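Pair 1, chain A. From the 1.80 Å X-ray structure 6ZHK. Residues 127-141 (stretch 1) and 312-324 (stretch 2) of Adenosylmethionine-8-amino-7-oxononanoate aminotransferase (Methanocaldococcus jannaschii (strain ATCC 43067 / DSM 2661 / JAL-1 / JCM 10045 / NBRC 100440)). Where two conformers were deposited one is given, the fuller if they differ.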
# COMPACT_ATOMS: atom_id res chain seq x y z
N GLU A 127 -6.51 -7.01 1.98
CA GLU A 127 -7.41 -6.24 2.83
C GLU A 127 -8.68 -5.88 2.05
O GLU A 127 -9.79 -5.87 2.57
CB GLU A 127 -6.75 -4.90 3.22
CG GLU A 127 -5.54 -5.07 4.15
CD GLU A 127 -5.78 -4.79 5.62
OE1 GLU A 127 -6.94 -4.41 5.96
OE2 GLU A 127 -4.82 -4.97 6.43
N ILE A 128 -8.54 -5.66 0.75
CA ILE A 128 -9.67 -5.30 -0.07
C ILE A 128 -10.54 -6.54 -0.30
O ILE A 128 -11.78 -6.44 -0.24
CB ILE A 128 -9.19 -4.69 -1.42
CG1 ILE A 128 -8.60 -3.30 -1.16
CG2 ILE A 128 -10.33 -4.66 -2.45
CD1 ILE A 128 -7.73 -2.81 -2.38
N ALA A 129 -9.88 -7.67 -0.53
CA ALA A 129 -10.59 -8.94 -0.66
C ALA A 129 -11.40 -9.19 0.62
O ALA A 129 -12.55 -9.61 0.58
CB ALA A 129 -9.63 -10.08 -0.95
N ILE A 130 -10.76 -9.02 1.78
CA ILE A 130 -11.43 -9.24 3.06
C ILE A 130 -12.70 -8.37 3.11
O ILE A 130 -13.76 -8.84 3.52
CB ILE A 130 -10.45 -8.94 4.25
CG1 ILE A 130 -9.47 -10.10 4.44
CG2 ILE A 130 -11.16 -8.58 5.56
CD1 ILE A 130 -8.30 -9.68 5.39
N LYS A 131 -12.56 -7.07 2.78
CA LYS A 131 -13.64 -6.12 2.95
C LYS A 131 -14.76 -6.40 1.97
O LYS A 131 -15.92 -6.32 2.33
CB LYS A 131 -13.17 -4.67 2.89
CG LYS A 131 -12.17 -4.30 4.00
CD LYS A 131 -11.70 -2.87 3.85
CE LYS A 131 -12.81 -1.85 3.57
NZ LYS A 131 -12.26 -0.46 3.56
N MET A 132 -14.41 -6.83 0.74
CA MET A 132 -15.41 -7.15 -0.25
C MET A 132 -16.21 -8.35 0.25
O MET A 132 -17.44 -8.32 0.12
CB MET A 132 -14.70 -7.54 -1.57
CG MET A 132 -14.16 -6.32 -2.31
SD MET A 132 -13.24 -6.98 -3.71
CE MET A 132 -12.94 -5.48 -4.65
N ALA A 133 -15.53 -9.37 0.78
CA ALA A 133 -16.16 -10.62 1.19
C ALA A 133 -17.10 -10.31 2.36
O ALA A 133 -18.26 -10.64 2.32
CB ALA A 133 -15.15 -11.69 1.56
N TYR A 134 -16.60 -9.49 3.30
CA TYR A 134 -17.37 -9.15 4.50
C TYR A 134 -18.63 -8.40 4.07
O TYR A 134 -19.76 -8.71 4.53
CB TYR A 134 -16.53 -8.33 5.49
CG TYR A 134 -17.37 -7.99 6.72
CD1 TYR A 134 -17.55 -8.94 7.73
CD2 TYR A 134 -18.04 -6.77 6.84
CE1 TYR A 134 -18.35 -8.67 8.85
CE2 TYR A 134 -18.86 -6.51 7.92
CZ TYR A 134 -19.00 -7.45 8.92
OH TYR A 134 -19.82 -7.19 10.00
N GLN A 135 -18.41 -7.36 3.26
CA GLN A 135 -19.53 -6.48 2.93
C GLN A 135 -20.48 -7.14 1.94
O GLN A 135 -21.69 -6.90 2.01
CB GLN A 135 -19.06 -5.09 2.51
CG GLN A 135 -20.25 -4.17 2.23
CD GLN A 135 -19.80 -2.75 2.10
OE1 GLN A 135 -18.62 -2.48 1.86
NE2 GLN A 135 -20.77 -1.85 2.10
N TYR A 136 -19.96 -8.05 1.11
CA TYR A 136 -20.85 -8.82 0.25
C TYR A 136 -21.98 -9.43 1.09
O TYR A 136 -23.17 -9.34 0.73
CB TYR A 136 -20.08 -9.94 -0.44
CG TYR A 136 -20.91 -10.99 -1.15
CD1 TYR A 136 -21.48 -10.76 -2.41
CD2 TYR A 136 -21.12 -12.22 -0.55
CE1 TYR A 136 -22.18 -11.78 -3.09
CE2 TYR A 136 -21.83 -13.23 -1.21
CZ TYR A 136 -22.40 -12.98 -2.44
OH TYR A 136 -23.06 -14.01 -3.10
N TYR A 137 -21.63 -10.13 2.17
CA TYR A 137 -22.64 -10.86 2.91
C TYR A 137 -23.55 -9.90 3.67
O TYR A 137 -24.74 -10.15 3.78
CB TYR A 137 -22.03 -11.87 3.90
CG TYR A 137 -21.42 -13.06 3.20
CD1 TYR A 137 -22.23 -14.01 2.58
CD2 TYR A 137 -20.03 -13.23 3.13
CE1 TYR A 137 -21.69 -15.13 1.95
CE2 TYR A 137 -19.49 -14.36 2.51
CZ TYR A 137 -20.31 -15.30 1.92
OH TYR A 137 -19.74 -16.38 1.30
N VAL A 138 -23.01 -8.77 4.15
CA VAL A 138 -23.91 -7.83 4.77
C VAL A 138 -24.96 -7.37 3.76
O VAL A 138 -26.17 -7.24 4.08
CB VAL A 138 -23.11 -6.61 5.25
CG1 VAL A 138 -24.04 -5.47 5.60
CG2 VAL A 138 -22.19 -6.98 6.41
N LEU A 139 -24.53 -7.06 2.54
CA LEU A 139 -25.42 -6.50 1.55
C LEU A 139 -26.41 -7.57 1.09
O LEU A 139 -27.53 -7.25 0.77
CB LEU A 139 -24.61 -6.00 0.33
CG LEU A 139 -23.87 -4.68 0.57
CD1 LEU A 139 -22.94 -4.38 -0.59
CD2 LEU A 139 -24.87 -3.54 0.74
N ARG A 140 -25.97 -8.80 1.06
CA ARG A 140 -26.83 -9.88 0.58
C ARG A 140 -27.86 -10.26 1.65
O ARG A 140 -28.80 -11.02 1.37
CB ARG A 140 -25.99 -11.13 0.30
CG ARG A 140 -26.71 -12.16 -0.58
CD ARG A 140 -25.76 -13.33 -0.83
NE ARG A 140 -25.49 -14.18 0.35
CZ ARG A 140 -25.09 -15.43 0.30
NH1 ARG A 140 -24.96 -16.12 1.40
NH2 ARG A 140 -24.75 -15.97 -0.86
N GLY A 141 -27.74 -9.70 2.86
CA GLY A 141 -28.75 -9.95 3.90
C GLY A 141 -28.35 -11.04 4.89
O GLY A 141 -29.11 -11.35 5.82
N ALA A 312 -3.62 -6.12 -7.55
CA ALA A 312 -5.01 -6.16 -8.01
C ALA A 312 -5.81 -7.21 -7.25
O ALA A 312 -5.27 -8.27 -6.86
CB ALA A 312 -5.00 -6.52 -9.50
N THR A 313 -7.09 -6.93 -7.02
CA THR A 313 -7.99 -7.93 -6.47
C THR A 313 -9.06 -8.19 -7.54
O THR A 313 -9.78 -7.29 -7.92
CB THR A 313 -8.65 -7.36 -5.20
OG1 THR A 313 -7.61 -6.92 -4.32
CG2 THR A 313 -9.54 -8.38 -4.52
N LEU A 314 -9.12 -9.41 -8.05
CA LEU A 314 -10.09 -9.71 -9.07
C LEU A 314 -11.25 -10.50 -8.45
O LEU A 314 -11.03 -11.38 -7.62
CB LEU A 314 -9.38 -10.59 -10.13
CG LEU A 314 -8.75 -9.79 -11.25
CD1 LEU A 314 -7.54 -8.96 -10.78
CD2 LEU A 314 -8.54 -10.62 -12.51
N THR A 315 -12.49 -10.24 -8.90
CA THR A 315 -13.67 -10.91 -8.35
C THR A 315 -14.62 -11.32 -9.50
O THR A 315 -14.42 -10.95 -10.68
CB THR A 315 -14.47 -10.02 -7.37
OG1 THR A 315 -15.19 -9.07 -8.15
CG2 THR A 315 -13.59 -9.17 -6.47
N THR A 316 -15.62 -12.11 -9.11
CA THR A 316 -16.73 -12.57 -9.92
C THR A 316 -17.72 -11.43 -10.05
O THR A 316 -17.66 -10.48 -9.27
CB THR A 316 -17.42 -13.77 -9.26
OG1 THR A 316 -17.91 -13.29 -8.00
CG2 THR A 316 -16.47 -14.93 -9.10
N ASP A 317 -18.58 -11.49 -11.07
CA ASP A 317 -19.62 -10.48 -11.15
C ASP A 317 -20.60 -10.63 -9.98
O ASP A 317 -21.24 -9.64 -9.59
CB ASP A 317 -20.42 -10.60 -12.46
CG ASP A 317 -19.68 -10.03 -13.67
OD1 ASP A 317 -18.65 -9.35 -13.50
OD2 ASP A 317 -20.20 -10.26 -14.77
N GLU A 318 -20.72 -11.86 -9.46
CA GLU A 318 -21.65 -12.11 -8.36
C GLU A 318 -21.28 -11.20 -7.18
O GLU A 318 -22.12 -10.54 -6.59
CB GLU A 318 -21.67 -13.60 -7.99
CG GLU A 318 -22.35 -13.92 -6.66
CD GLU A 318 -23.84 -13.63 -6.39
OE1 GLU A 318 -24.60 -13.47 -7.40
OE2 GLU A 318 -24.26 -13.55 -5.16
N ILE A 319 -20.00 -11.13 -6.89
CA ILE A 319 -19.58 -10.32 -5.76
C ILE A 319 -19.79 -8.84 -6.07
O ILE A 319 -20.37 -8.12 -5.26
CB ILE A 319 -18.13 -10.66 -5.37
CG1 ILE A 319 -18.05 -12.06 -4.75
CG2 ILE A 319 -17.51 -9.54 -4.47
CD1 ILE A 319 -18.90 -12.30 -3.53
N TYR A 320 -19.31 -8.41 -7.24
CA TYR A 320 -19.38 -7.03 -7.66
C TYR A 320 -20.84 -6.54 -7.63
O TYR A 320 -21.15 -5.40 -7.26
CB TYR A 320 -18.77 -6.97 -9.07
CG TYR A 320 -18.94 -5.70 -9.88
CD1 TYR A 320 -20.12 -5.45 -10.60
CD2 TYR A 320 -17.89 -4.78 -10.01
CE1 TYR A 320 -20.26 -4.30 -11.38
CE2 TYR A 320 -18.00 -3.65 -10.81
CZ TYR A 320 -19.19 -3.42 -11.50
OH TYR A 320 -19.27 -2.35 -12.33
N ASN A 321 -21.75 -7.39 -8.08
CA ASN A 321 -23.11 -6.91 -8.29
C ASN A 321 -23.83 -6.54 -7.00
O ASN A 321 -24.76 -5.74 -7.06
CB ASN A 321 -23.98 -7.97 -8.98
CG ASN A 321 -23.67 -8.12 -10.45
OD1 ASN A 321 -23.07 -7.24 -11.05
ND2 ASN A 321 -23.98 -9.27 -11.04
N GLN A 322 -23.45 -7.14 -5.85
CA GLN A 322 -24.07 -6.81 -4.58
C GLN A 322 -23.84 -5.35 -4.24
O GLN A 322 -24.63 -4.80 -3.48
CB GLN A 322 -23.50 -7.62 -3.39
CG GLN A 322 -24.18 -8.95 -3.12
CD GLN A 322 -25.69 -8.96 -2.99
OE1 GLN A 322 -26.31 -8.08 -2.39
NE2 GLN A 322 -26.31 -9.95 -3.60
N PHE A 323 -22.80 -4.70 -4.81
CA PHE A 323 -22.48 -3.33 -4.41
C PHE A 323 -23.10 -2.29 -5.35
O PHE A 323 -22.86 -1.07 -5.23
CB PHE A 323 -20.97 -3.11 -4.40
CG PHE A 323 -20.25 -3.98 -3.40
CD1 PHE A 323 -20.03 -5.32 -3.64
CD2 PHE A 323 -19.78 -3.42 -2.21
CE1 PHE A 323 -19.33 -6.08 -2.70
CE2 PHE A 323 -19.11 -4.19 -1.25
CZ PHE A 323 -18.89 -5.54 -1.48
N LEU A 324 -23.96 -2.76 -6.26
CA LEU A 324 -24.69 -1.88 -7.18
C LEU A 324 -25.97 -1.38 -6.51
O LEU A 324 -26.70 -2.17 -5.89
CB LEU A 324 -25.06 -2.70 -8.43
CG LEU A 324 -23.87 -3.15 -9.25
CD1 LEU A 324 -24.30 -4.06 -10.43
CD2 LEU A 324 -23.08 -1.95 -9.77

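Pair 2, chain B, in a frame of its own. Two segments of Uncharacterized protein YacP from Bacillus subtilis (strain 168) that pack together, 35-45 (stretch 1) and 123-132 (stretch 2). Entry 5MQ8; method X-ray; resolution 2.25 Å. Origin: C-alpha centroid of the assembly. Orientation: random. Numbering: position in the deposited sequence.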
# COMPACT_ATOMS: atom_id res chain seq x y z
N GLN B 35 13.96 -3.14 -3.10
CA GLN B 35 12.52 -3.38 -3.07
C GLN B 35 12.10 -4.24 -4.27
O GLN B 35 11.34 -5.19 -4.08
CB GLN B 35 11.72 -2.05 -2.98
CG GLN B 35 10.18 -2.20 -2.94
CD GLN B 35 9.62 -3.20 -1.94
OE1 GLN B 35 8.72 -3.99 -2.24
NE2 GLN B 35 10.13 -3.20 -0.72
N LYS B 36 12.64 -3.95 -5.47
CA LYS B 36 12.40 -4.74 -6.68
C LYS B 36 12.87 -6.18 -6.49
O LYS B 36 12.17 -7.11 -6.90
CB LYS B 36 13.10 -4.12 -7.91
CG LYS B 36 12.58 -2.75 -8.37
CD LYS B 36 11.08 -2.72 -8.60
CE LYS B 36 10.42 -1.79 -7.62
NZ LYS B 36 9.05 -2.23 -7.24
N MET B 37 14.03 -6.37 -5.84
CA MET B 37 14.58 -7.69 -5.57
C MET B 37 13.80 -8.46 -4.50
O MET B 37 13.78 -9.70 -4.54
CB MET B 37 16.10 -7.65 -5.27
CG MET B 37 16.97 -7.28 -6.52
SD MET B 37 16.44 -7.87 -8.16
CE MET B 37 16.70 -9.46 -8.02
N ALA B 38 13.11 -7.75 -3.57
CA ALA B 38 12.24 -8.35 -2.55
C ALA B 38 11.04 -8.97 -3.26
O ALA B 38 10.72 -10.12 -3.00
CB ALA B 38 11.77 -7.30 -1.55
N GLU B 39 10.43 -8.23 -4.22
CA GLU B 39 9.32 -8.69 -5.04
C GLU B 39 9.72 -9.93 -5.86
O GLU B 39 8.96 -10.90 -5.87
CB GLU B 39 8.84 -7.58 -5.97
CG GLU B 39 7.96 -6.56 -5.28
CD GLU B 39 8.05 -5.14 -5.79
OE1 GLU B 39 8.42 -4.94 -6.96
OE2 GLU B 39 7.72 -4.22 -5.01
N TYR B 40 10.92 -9.90 -6.49
CA TYR B 40 11.49 -11.00 -7.28
C TYR B 40 11.66 -12.24 -6.42
O TYR B 40 11.20 -13.31 -6.84
CB TYR B 40 12.84 -10.60 -7.91
CG TYR B 40 13.38 -11.60 -8.91
CD1 TYR B 40 14.15 -12.69 -8.49
CD2 TYR B 40 13.16 -11.45 -10.27
CE1 TYR B 40 14.62 -13.64 -9.40
CE2 TYR B 40 13.66 -12.37 -11.19
CZ TYR B 40 14.38 -13.47 -10.75
OH TYR B 40 14.87 -14.37 -11.67
N GLN B 41 12.32 -12.10 -5.24
CA GLN B 41 12.54 -13.21 -4.31
C GLN B 41 11.19 -13.85 -3.91
O GLN B 41 11.05 -15.08 -4.00
CB GLN B 41 13.34 -12.77 -3.07
CG GLN B 41 13.50 -13.89 -2.02
CD GLN B 41 14.79 -13.94 -1.25
OE1 GLN B 41 15.87 -13.64 -1.74
NE2 GLN B 41 14.70 -14.36 -0.00
N SER B 42 10.24 -13.03 -3.45
CA SER B 42 8.93 -13.48 -2.99
C SER B 42 8.11 -14.18 -4.08
O SER B 42 7.59 -15.26 -3.83
CB SER B 42 8.15 -12.33 -2.38
OG SER B 42 6.91 -12.80 -1.89
N TYR B 43 8.02 -13.59 -5.29
CA TYR B 43 7.28 -14.20 -6.38
C TYR B 43 7.86 -15.55 -6.83
O TYR B 43 7.12 -16.55 -6.89
CB TYR B 43 7.19 -13.24 -7.58
CG TYR B 43 6.28 -13.75 -8.68
CD1 TYR B 43 4.90 -13.52 -8.62
CD2 TYR B 43 6.77 -14.49 -9.75
CE1 TYR B 43 4.05 -14.02 -9.60
CE2 TYR B 43 5.93 -14.99 -10.73
CZ TYR B 43 4.56 -14.76 -10.65
OH TYR B 43 3.71 -15.25 -11.61
N THR B 44 9.17 -15.58 -7.16
CA THR B 44 9.86 -16.75 -7.69
C THR B 44 10.19 -17.82 -6.65
O THR B 44 10.31 -18.99 -7.01
CB THR B 44 11.15 -16.32 -8.45
OG1 THR B 44 12.09 -15.78 -7.52
CG2 THR B 44 10.87 -15.33 -9.55
N GLY B 45 10.42 -17.41 -5.41
CA GLY B 45 10.86 -18.33 -4.37
C GLY B 45 12.35 -18.58 -4.45
O GLY B 45 12.90 -19.38 -3.69
N GLU B 123 17.43 -8.32 -19.19
CA GLU B 123 16.65 -9.52 -18.88
C GLU B 123 16.08 -9.45 -17.48
O GLU B 123 14.90 -9.74 -17.31
CB GLU B 123 17.51 -10.78 -19.01
CG GLU B 123 17.60 -11.34 -20.42
CD GLU B 123 18.85 -12.16 -20.71
OE1 GLU B 123 19.26 -12.97 -19.84
OE2 GLU B 123 19.41 -11.99 -21.81
N LEU B 124 16.92 -9.07 -16.47
CA LEU B 124 16.43 -8.97 -15.10
C LEU B 124 15.34 -7.90 -15.00
O LEU B 124 14.30 -8.18 -14.41
CB LEU B 124 17.56 -8.75 -14.06
CG LEU B 124 17.12 -8.76 -12.57
CD1 LEU B 124 16.45 -10.06 -12.17
CD2 LEU B 124 18.28 -8.42 -11.64
N LEU B 125 15.55 -6.73 -15.64
CA LEU B 125 14.57 -5.64 -15.67
C LEU B 125 13.21 -6.11 -16.24
O LEU B 125 12.18 -5.83 -15.63
CB LEU B 125 15.11 -4.43 -16.46
CG LEU B 125 14.15 -3.21 -16.65
CD1 LEU B 125 13.79 -2.54 -15.31
CD2 LEU B 125 14.76 -2.19 -17.60
N ARG B 126 13.22 -6.84 -17.38
CA ARG B 126 12.03 -7.39 -18.06
C ARG B 126 11.26 -8.33 -17.13
O ARG B 126 10.04 -8.24 -17.03
CB ARG B 126 12.44 -8.10 -19.38
CG ARG B 126 11.27 -8.67 -20.18
CD ARG B 126 11.73 -9.66 -21.24
NE ARG B 126 10.67 -10.62 -21.57
CZ ARG B 126 10.75 -11.54 -22.54
NH1 ARG B 126 11.83 -11.63 -23.29
NH2 ARG B 126 9.73 -12.37 -22.75
N GLU B 127 11.98 -9.20 -16.40
CA GLU B 127 11.46 -10.13 -15.41
C GLU B 127 10.85 -9.36 -14.23
O GLU B 127 9.72 -9.64 -13.84
CB GLU B 127 12.57 -11.05 -14.91
CG GLU B 127 12.94 -12.11 -15.94
CD GLU B 127 13.95 -13.16 -15.51
OE1 GLU B 127 14.31 -13.22 -14.31
OE2 GLU B 127 14.35 -13.95 -16.39
N VAL B 128 11.58 -8.35 -13.71
CA VAL B 128 11.11 -7.49 -12.61
C VAL B 128 9.82 -6.75 -13.00
O VAL B 128 8.88 -6.73 -12.22
CB VAL B 128 12.24 -6.55 -12.09
CG1 VAL B 128 11.69 -5.38 -11.28
CG2 VAL B 128 13.28 -7.33 -11.27
N GLU B 129 9.77 -6.15 -14.21
CA GLU B 129 8.60 -5.41 -14.68
C GLU B 129 7.35 -6.28 -14.80
O GLU B 129 6.26 -5.84 -14.41
CB GLU B 129 8.88 -4.65 -15.97
CG GLU B 129 9.74 -3.41 -15.72
CD GLU B 129 10.20 -2.62 -16.93
OE1 GLU B 129 10.29 -3.20 -18.04
OE2 GLU B 129 10.53 -1.42 -16.76
N THR B 130 7.51 -7.54 -15.27
CA THR B 130 6.43 -8.53 -15.42
C THR B 130 5.91 -8.94 -14.03
O THR B 130 4.69 -8.96 -13.83
CB THR B 130 6.92 -9.75 -16.26
OG1 THR B 130 7.27 -9.34 -17.56
CG2 THR B 130 5.94 -10.89 -16.31
N ILE B 131 6.83 -9.30 -13.10
CA ILE B 131 6.54 -9.71 -11.72
C ILE B 131 5.80 -8.59 -10.95
O ILE B 131 4.80 -8.88 -10.30
CB ILE B 131 7.82 -10.21 -10.99
CG1 ILE B 131 8.25 -11.59 -11.55
CG2 ILE B 131 7.63 -10.27 -9.47
CD1 ILE B 131 9.66 -12.04 -11.20
N GLU B 132 6.24 -7.33 -11.10
CA GLU B 132 5.62 -6.16 -10.49
C GLU B 132 4.14 -6.05 -10.90
O GLU B 132 3.27 -5.85 -10.05
CB GLU B 132 6.31 -4.88 -10.97
CG GLU B 132 7.41 -4.33 -10.08
CD GLU B 132 7.87 -2.95 -10.51
OE1 GLU B 132 8.33 -2.82 -11.67
OE2 GLU B 132 7.73 -2.00 -9.71

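Pair 1 and pair 2 share a backbone arrangement in which a helix in stretch 1 packs against a helical segment in stretch 2. Fourteen central residues superpose with an RMSD of 1.0 Å. The matched positions run from Lys A131 = Gln B35 to Arg A140 = Thr B44, and from Thr A316 = Leu B125 to Phe A323 = Glu B132. In pair 2 both partners are helical through the matched region, and their axes cross at 73°. In pair 1, stretch 2 arrives as a strand and then turns into a short helix. Thr A316 caps that helix: its OG1 accepts from Ile A319 N at 3.2 Å.

The two pairs share a tyrosine-glutamate hydrogen bond, and these are the only matched positions with the same residue in both. Tyr A136 matches Tyr B40, and Glu A318 matches Glu B127. Tyr A136 OH donates to Glu A318 OE2 at 2.4 Å, a very short hydrogen bond. Tyr B40 OH donates to Glu B127 OE1 at 2.9 Å. In both pairs the carboxylate oxygen lies at the ring edge, near its plane, where the hydroxyl can reach it.

The same tyrosine also packs against the residue that follows the glutamate. In pair 1, Ile A319 CD1 sits over the ring face of Tyr A136, 3.3 Å from the ring centroid, a CH-pi contact. Its match, Val B128, is shorter, and its CG2 stays 4.2 Å from Tyr B40 CD2. Pair 2 fills the space around the ring differently. Tyr B40 is a knob among Leu B124, Glu B127, Val B128 and Ile B131.

Gln A322 matches Ile B131. Both point toward the other stretch. Gln A322 CG lies 3.3 Å from Tyr A136 CD1, so the aliphatic part of a polar side chain does the packing there. Ile B131 is wholly apolar and is itself a knob among Glu B39, Tyr B40, Tyr B43 and Thr B44. Its CG2 comes within 3.5 Å of Tyr B43 CB.

The chemistry also changes at Phe A323 = Glu B132, the loosest match at 2.0 Å between CA atoms. In pair 1 the Phe A323 ring is covered on one face by Leu A139 CD1, 3.9 Å from its centroid. Met A132 O approaches the ring edge, 3.5 Å from Phe A323 CZ, while Met A132 SD lies 3.5 Å from Thr A315 CG2. Lys B36 matches Met A132, and its NZ forms a salt bridge with Glu B132 OE2 at 2.8 Å. Lys B36 NZ also bridges Glu B39 OE1 at 2.8 Å. The lysine thus binds two carboxylates whose oxygens, Glu B39 OE1 and Glu B132 OE2, are 4.1 Å apart.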